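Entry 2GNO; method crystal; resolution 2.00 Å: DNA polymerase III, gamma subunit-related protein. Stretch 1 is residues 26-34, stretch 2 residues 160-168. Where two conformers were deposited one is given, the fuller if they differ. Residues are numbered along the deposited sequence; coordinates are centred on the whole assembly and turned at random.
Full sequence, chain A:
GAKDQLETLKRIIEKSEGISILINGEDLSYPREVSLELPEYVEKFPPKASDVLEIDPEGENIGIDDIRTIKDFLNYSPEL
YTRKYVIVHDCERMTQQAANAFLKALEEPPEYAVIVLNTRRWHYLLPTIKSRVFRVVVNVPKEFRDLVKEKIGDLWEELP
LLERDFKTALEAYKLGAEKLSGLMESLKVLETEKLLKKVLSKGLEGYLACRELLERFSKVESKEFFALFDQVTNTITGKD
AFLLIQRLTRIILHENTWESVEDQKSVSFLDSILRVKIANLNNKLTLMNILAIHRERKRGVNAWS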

# COMPACT_ATOMS: atom_id res chain seq x y z
N GLU A 26 7.46 -7.12 -5.37
CA GLU A 26 7.06 -7.60 -4.05
C GLU A 26 6.84 -6.48 -3.03
O GLU A 26 6.10 -6.68 -2.06
CB GLU A 26 8.09 -8.61 -3.50
N ASP A 27 7.46 -5.30 -3.22
CA ASP A 27 7.29 -4.17 -2.28
C ASP A 27 5.83 -3.75 -2.25
O ASP A 27 5.12 -3.93 -3.24
CB ASP A 27 8.24 -3.01 -2.65
CG ASP A 27 8.23 -1.87 -1.62
OD1 ASP A 27 7.29 -1.06 -1.61
OD2 ASP A 27 9.21 -1.72 -0.87
N LEU A 28 5.37 -3.23 -1.11
CA LEU A 28 3.95 -2.82 -0.97
C LEU A 28 3.54 -1.62 -1.82
O LEU A 28 2.39 -1.56 -2.27
CB LEU A 28 3.61 -2.48 0.48
CG LEU A 28 3.72 -3.57 1.55
CD1 LEU A 28 3.39 -3.00 2.92
CD2 LEU A 28 2.81 -4.74 1.26
N SER A 29 4.46 -0.68 -2.02
CA SER A 29 4.20 0.54 -2.79
C SER A 29 5.13 0.85 -3.96
O SER A 29 4.77 1.70 -4.76
CB SER A 29 4.19 1.74 -1.83
OG SER A 29 5.42 1.83 -1.15
N TYR A 30 6.29 0.19 -4.10
CA TYR A 30 7.21 0.50 -5.20
C TYR A 30 6.57 0.34 -6.60
O TYR A 30 6.77 1.23 -7.39
CB TYR A 30 8.55 -0.22 -5.06
CG TYR A 30 9.68 0.28 -5.93
CD1 TYR A 30 10.16 1.58 -5.80
CD2 TYR A 30 10.36 -0.59 -6.77
CE1 TYR A 30 11.25 2.03 -6.56
CE2 TYR A 30 11.46 -0.17 -7.49
CZ TYR A 30 11.90 1.14 -7.39
OH TYR A 30 12.98 1.52 -8.14
N PRO A 31 5.82 -0.76 -6.88
CA PRO A 31 5.15 -0.86 -8.20
C PRO A 31 4.24 0.34 -8.50
O PRO A 31 4.26 0.82 -9.64
CB PRO A 31 4.35 -2.16 -8.11
CG PRO A 31 5.16 -3.00 -7.10
CD PRO A 31 5.65 -2.00 -6.10
N ARG A 32 3.46 0.78 -7.51
CA ARG A 32 2.57 1.93 -7.64
C ARG A 32 3.33 3.24 -7.86
O ARG A 32 2.92 4.05 -8.69
CB ARG A 32 1.71 2.09 -6.39
CG ARG A 32 0.63 1.02 -6.19
CD ARG A 32 0.11 1.06 -4.76
NE ARG A 32 -0.31 2.41 -4.38
CZ ARG A 32 -1.52 2.96 -4.56
NH1 ARG A 32 -2.53 2.27 -5.06
NH2 ARG A 32 -1.73 4.22 -4.17
N GLU A 33 4.41 3.45 -7.11
CA GLU A 33 5.24 4.67 -7.22
C GLU A 33 6.06 4.74 -8.49
O GLU A 33 6.26 5.83 -9.04
CB GLU A 33 6.12 4.84 -6.00
CG GLU A 33 5.32 5.08 -4.73
CD GLU A 33 4.49 6.33 -4.78
OE1 GLU A 33 4.99 7.38 -5.22
OE2 GLU A 33 3.33 6.26 -4.38
N VAL A 34 6.55 3.60 -8.95
CA VAL A 34 7.24 3.56 -10.24
C VAL A 34 6.24 3.96 -11.35
O VAL A 34 6.59 4.75 -12.25
CB VAL A 34 7.84 2.16 -10.51
CG1 VAL A 34 8.33 2.05 -11.97
CG2 VAL A 34 8.99 1.88 -9.53
N PRO A 160 10.28 -1.36 11.30
CA PRO A 160 10.41 -2.43 10.31
C PRO A 160 9.58 -2.33 9.02
O PRO A 160 9.98 -2.93 8.03
CB PRO A 160 10.01 -3.67 11.10
CG PRO A 160 10.30 -3.34 12.50
CD PRO A 160 9.90 -1.92 12.61
N LEU A 161 8.45 -1.62 9.03
CA LEU A 161 7.62 -1.48 7.81
C LEU A 161 8.32 -0.77 6.65
O LEU A 161 8.00 -1.06 5.49
CB LEU A 161 6.32 -0.70 8.09
CG LEU A 161 5.35 -0.32 6.92
CD1 LEU A 161 4.83 -1.54 6.13
CD2 LEU A 161 4.17 0.46 7.45
N LEU A 162 9.28 0.11 6.96
CA LEU A 162 9.97 0.89 5.94
C LEU A 162 10.68 0.06 4.89
O LEU A 162 10.72 0.45 3.73
CB LEU A 162 10.91 1.92 6.56
CG LEU A 162 10.38 2.86 7.64
CD1 LEU A 162 11.40 3.96 7.91
CD2 LEU A 162 9.06 3.45 7.30
N GLU A 163 11.23 -1.07 5.29
CA GLU A 163 11.92 -1.97 4.38
C GLU A 163 10.97 -2.63 3.35
O GLU A 163 11.45 -3.11 2.32
CB GLU A 163 12.69 -3.03 5.18
CG GLU A 163 13.65 -3.90 4.33
CD GLU A 163 14.52 -4.84 5.15
OE1 GLU A 163 14.43 -4.83 6.39
OE2 GLU A 163 15.28 -5.61 4.52
N ARG A 164 9.65 -2.64 3.61
CA ARG A 164 8.69 -3.24 2.68
C ARG A 164 7.63 -2.27 2.08
O ARG A 164 6.88 -2.69 1.21
CB ARG A 164 8.06 -4.50 3.32
CG ARG A 164 7.17 -4.28 4.55
CD ARG A 164 6.84 -5.63 5.21
NE ARG A 164 5.88 -5.52 6.32
CZ ARG A 164 4.55 -5.66 6.24
NH1 ARG A 164 3.92 -5.93 5.09
NH2 ARG A 164 3.82 -5.52 7.35
N ASP A 165 7.62 -0.99 2.50
CA ASP A 165 6.71 0.05 2.01
C ASP A 165 7.57 1.27 1.53
O ASP A 165 7.84 2.19 2.30
CB ASP A 165 5.73 0.44 3.12
CG ASP A 165 4.71 1.47 2.70
OD1 ASP A 165 4.67 1.87 1.51
OD2 ASP A 165 3.93 1.91 3.57
N PHE A 166 7.98 1.25 0.25
CA PHE A 166 8.82 2.33 -0.33
C PHE A 166 8.37 3.75 -0.07
O PHE A 166 9.17 4.60 0.30
CB PHE A 166 9.00 2.11 -1.84
CG PHE A 166 9.68 3.25 -2.55
CD1 PHE A 166 11.06 3.36 -2.56
CD2 PHE A 166 8.93 4.22 -3.21
CE1 PHE A 166 11.69 4.42 -3.22
CE2 PHE A 166 9.55 5.29 -3.85
CZ PHE A 166 10.92 5.39 -3.86
N LYS A 167 7.08 4.00 -0.25
CA LYS A 167 6.53 5.35 -0.08
C LYS A 167 6.65 5.87 1.33
O LYS A 167 6.91 7.05 1.54
CB LYS A 167 5.05 5.42 -0.52
CG LYS A 167 4.53 6.86 -0.63
CD LYS A 167 3.09 6.95 -1.04
CE LYS A 167 2.68 8.42 -1.22
NZ LYS A 167 1.28 8.54 -1.66
N THR A 168 6.38 5.00 2.30
CA THR A 168 6.47 5.35 3.72
C THR A 168 7.95 5.54 4.06
O THR A 168 8.32 6.46 4.79
CB THR A 168 5.76 4.27 4.56
OG1 THR A 168 4.42 4.15 4.11
CG2 THR A 168 5.75 4.63 6.03
O HOH W 1 11.15 0.10 0.89
O HOH W 2 11.14 -3.59 -0.98
O HOH W 3 1.32 8.19 -4.27

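The most unusual feature of this contact is that two short side chains from one stretch, Asp27 and Ser29, bind the first backbone amides of the helix that begins in the other. Asp165 sits at the N-cap position of that helix. Asp27 OD1 accepts a hydrogen bond from Phe166 N at 3.0 Å, nearly straight at 175°. Ser29 OG accepts one from Lys167 N at 2.9 Å, at 174°. These amides lie in the first turn, where the helix has no carbonyl of its own to offer them.

Ser29 also donates. Its hydroxyl gives a hydrogen bond from Ser29 OG to Asp165 OD1, 2.8 Å long. A serine suits this buried place because one small group can give and accept at once. Its chi1 is p, and its CA-to-CB bond points toward the other stretch. Thr168 OG1 donates to Asp165 OD2 at a very short 2.4 Å, and this oxygen is also hydrogen-bonded elsewhere in the structure.

Asp27 OD1 serves both stretches. Besides the bond from Phe166 N, Asp27 OD1 accepts hydrogen bonds from Ser29 N at 2.9 Å and from Tyr30 N at 3.0 Å. An aspartate is short enough to fold back on its own turn while reaching across. Asp27 OD2 takes two waters. Water 1 donates to Asp27 OD2 (3.2 Å) and to Leu162 O (2.9 Å). Water 2 donates to Asp27 OD2 (2.7 Å) and, weakly, to Glu163 O (3.3 Å).

The backbone adds one direct link. Leu28 N donates to Arg164 O at 2.8 Å and 169°. The CA-to-CB bond of Leu28 points toward the second stretch. Leu28 CD1 packs on Leu161 CD1 at 3.8 Å and lies 3.7 Å from Arg164 NH1, although the Arg164 side chain is poorly ordered.

Phe166 has the largest area covered by the opposing stretch, 92 Å². Tyr30 turns an edge toward the face of its ring. The centroids are 5.0 Å apart and the planes meet at 62°, with Tyr30 CD1 3.7 Å from Phe166 CG. Glu33 CB also approaches this ring, 4.0 Å from Phe166 CD2.

Lys167 is fully extended, with all four chi angles t, and its aliphatic part passes Glu33. Glu33 OE2 is 3.4 Å from Lys167 CD. The charges are near, but Glu33 OE2 and Lys167 NZ are 4.1 Å apart, beyond a salt bridge. Water 3 joins them: it accepts from Lys167 NZ at 2.6 Å and donates to Glu33 OE2 at 2.8 Å. In all, 491 Å² is buried, both sides summed.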